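Local atomic coordinates of D7 protein (Anopheles stephensi, PDB entry 3NHI), a protein that binds and sequesters cysteinyl leukotrienes and thromboxane A2 analogs, so modulating the host response while female mosquitoes take a blood meal. Residues 210-213 with 214-218. Sequence-based numbering, arbitrary orientation.
Sequences IVRD and FNLIN
Ile-210 and Phe-214 lie side by side one helical turn apart, pointing the same way, with CG2 of Ile-210 4.0 Å from the ring atom CE1 of Phe-214. The ring also turns an edge to the backbone: CD1 of Phe-214 lies 3.3 Å from O of Ile-210, which sits in the ring plane. Two residues on, Arg-212 and Leu-216 cross at an oblique angle. The arginine leaves the backbone with CG anti to N (chi1 -172°) and runs extended to NE, which carries the guanidinium outward, away from the helix axis, where NH1 lies 3.8 Å from CD1 of Leu-216. The same methyl is 4.2 Å from OD1 of Asp-213, giving the leucine a charged group from each of two successive residues. CG1 of Val-211 meets the amide of Asn-215, 3.9 Å from ND2. Along the backbone, N of Asn-215 bonds to O of Val-211 at 2.9 Å, whereas the last i to i+4 bond, from N of Ile-217 to O of Asp-213, is weak at 3.4 Å. There the helix ends in a Schellman motif, with Asn-218 at positive phi. Arg-212 forms salt bridges to Glu-20 and Asp-21, reaching helix 8-22, and Asp-213 is held by Arg-264, Tyr-199 and His-261. Ile-210 and Phe-214 pack on Val-226 of helix 223-231, while Phe-214 and Ile-217 also meet helix 251-266, placing PBP/GOBP-family helix 207-216 against both.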
loop_
_atom_site.group_PDB
_atom_site.type_symbol
_atom_site.label_atom_id
_atom_site.label_comp_id
_atom_site.label_asym_id
_atom_site.label_seq_id
_atom_site.Cartn_x
_atom_site.Cartn_y
_atom_site.Cartn_z
ATOM N N ILE A 210 -6.117 -7.376 8.501
ATOM C CA ILE A 210 -7.517 -7.762 8.321
ATOM C C ILE A 210 -8.385 -7.091 9.400
ATOM O O ILE A 210 -9.452 -6.544 9.089
ATOM C CB ILE A 210 -7.679 -9.293 8.267
ATOM C CG1 ILE A 210 -6.897 -9.841 7.061
ATOM C CG2 ILE A 210 -9.154 -9.699 8.215
ATOM C CD1 ILE A 210 -6.908 -11.381 6.925
ATOM N N VAL A 211 -7.915 -7.086 10.650
ATOM C CA VAL A 211 -8.615 -6.375 11.718
ATOM C C VAL A 211 -8.800 -4.901 11.356
ATOM O O VAL A 211 -9.884 -4.355 11.573
ATOM C CB VAL A 211 -7.898 -6.536 13.072
ATOM C CG1 VAL A 211 -8.478 -5.600 14.130
ATOM C CG2 VAL A 211 -8.000 -7.989 13.541
ATOM N N ARG A 212 -7.769 -4.266 10.788
ATOM C CA ARG A 212 -7.847 -2.847 10.410
ATOM C C ARG A 212 -9.032 -2.589 9.475
ATOM O O ARG A 212 -9.726 -1.580 9.609
ATOM C CB ARG A 212 -6.545 -2.388 9.760
ATOM C CG ARG A 212 -6.454 -0.887 9.513
ATOM C CD ARG A 212 -5.087 -0.588 8.929
ATOM N NE ARG A 212 -4.797 0.844 8.808
ATOM C CZ ARG A 212 -4.981 1.550 7.700
ATOM N NH1 ARG A 212 -5.504 0.983 6.623
ATOM N NH2 ARG A 212 -4.654 2.831 7.672
ATOM N N ASP A 213 -9.284 -3.523 8.561
ATOM C CA ASP A 213 -10.408 -3.379 7.637
ATOM C C ASP A 213 -11.771 -3.442 8.327
ATOM O O ASP A 213 -12.720 -2.774 7.894
ATOM C CB ASP A 213 -10.327 -4.417 6.518
ATOM C CG ASP A 213 -9.387 -4.006 5.401
ATOM O OD1 ASP A 213 -8.777 -2.926 5.485
ATOM O OD2 ASP A 213 -9.295 -4.759 4.416
ATOM N N PHE A 214 -11.882 -4.246 9.389
ATOM C CA PHE A 214 -13.100 -4.246 10.204
ATOM C C PHE A 214 -13.222 -2.958 11.024
ATOM O O PHE A 214 -14.322 -2.416 11.181
ATOM C CB PHE A 214 -13.156 -5.482 11.109
ATOM C CG PHE A 214 -13.517 -6.746 10.386
ATOM C CD1 PHE A 214 -12.569 -7.434 9.628
ATOM C CD2 PHE A 214 -14.808 -7.251 10.456
ATOM C CE1 PHE A 214 -12.911 -8.615 8.959
ATOM C CE2 PHE A 214 -15.155 -8.431 9.802
ATOM C CZ PHE A 214 -14.202 -9.110 9.047
ATOM N N ASN A 215 -12.094 -2.451 11.522
ATOM C CA ASN A 215 -12.098 -1.172 12.242
ATOM C C ASN A 215 -12.578 -0.059 11.326
ATOM O O ASN A 215 -13.347 0.805 11.746
ATOM C CB ASN A 215 -10.713 -0.849 12.800
ATOM C CG ASN A 215 -10.297 -1.799 13.906
ATOM O OD1 ASN A 215 -11.118 -2.529 14.468
ATOM N ND2 ASN A 215 -9.017 -1.767 14.242
ATOM N N LEU A 216 -12.161 -0.115 10.060
ATOM C CA LEU A 216 -12.502 0.919 9.083
ATOM C C LEU A 216 -13.978 0.948 8.674
ATOM O O LEU A 216 -14.447 1.961 8.152
ATOM C CB LEU A 216 -11.591 0.824 7.850
ATOM C CG LEU A 216 -10.194 1.423 8.054
ATOM C CD1 LEU A 216 -9.269 0.967 6.932
ATOM C CD2 LEU A 216 -10.232 2.945 8.125
ATOM N N ILE A 217 -14.700 -0.151 8.898
ATOM C CA ILE A 217 -16.163 -0.162 8.722
ATOM C C ILE A 217 -16.903 -0.028 10.057
ATOM O O ILE A 217 -18.082 -0.353 10.164
ATOM C CB ILE A 217 -16.680 -1.371 7.897
ATOM C CG1 ILE A 217 -16.329 -2.704 8.575
ATOM C CG2 ILE A 217 -16.131 -1.309 6.474
ATOM C CD1 ILE A 217 -17.228 -3.866 8.144
ATOM N N ASN A 218 -16.198 0.481 11.066
ATOM C CA ASN A 218 -16.792 0.771 12.382
ATOM C C ASN A 218 -17.275 -0.488 13.106
ATOM O O ASN A 218 -18.303 -0.486 13.793
ATOM C CB ASN A 218 -17.882 1.853 12.278
ATOM C CG ASN A 218 -17.372 3.111 11.603
ATOM O OD1 ASN A 218 -16.305 3.620 11.947
ATOM N ND2 ASN A 218 -18.118 3.604 10.622
#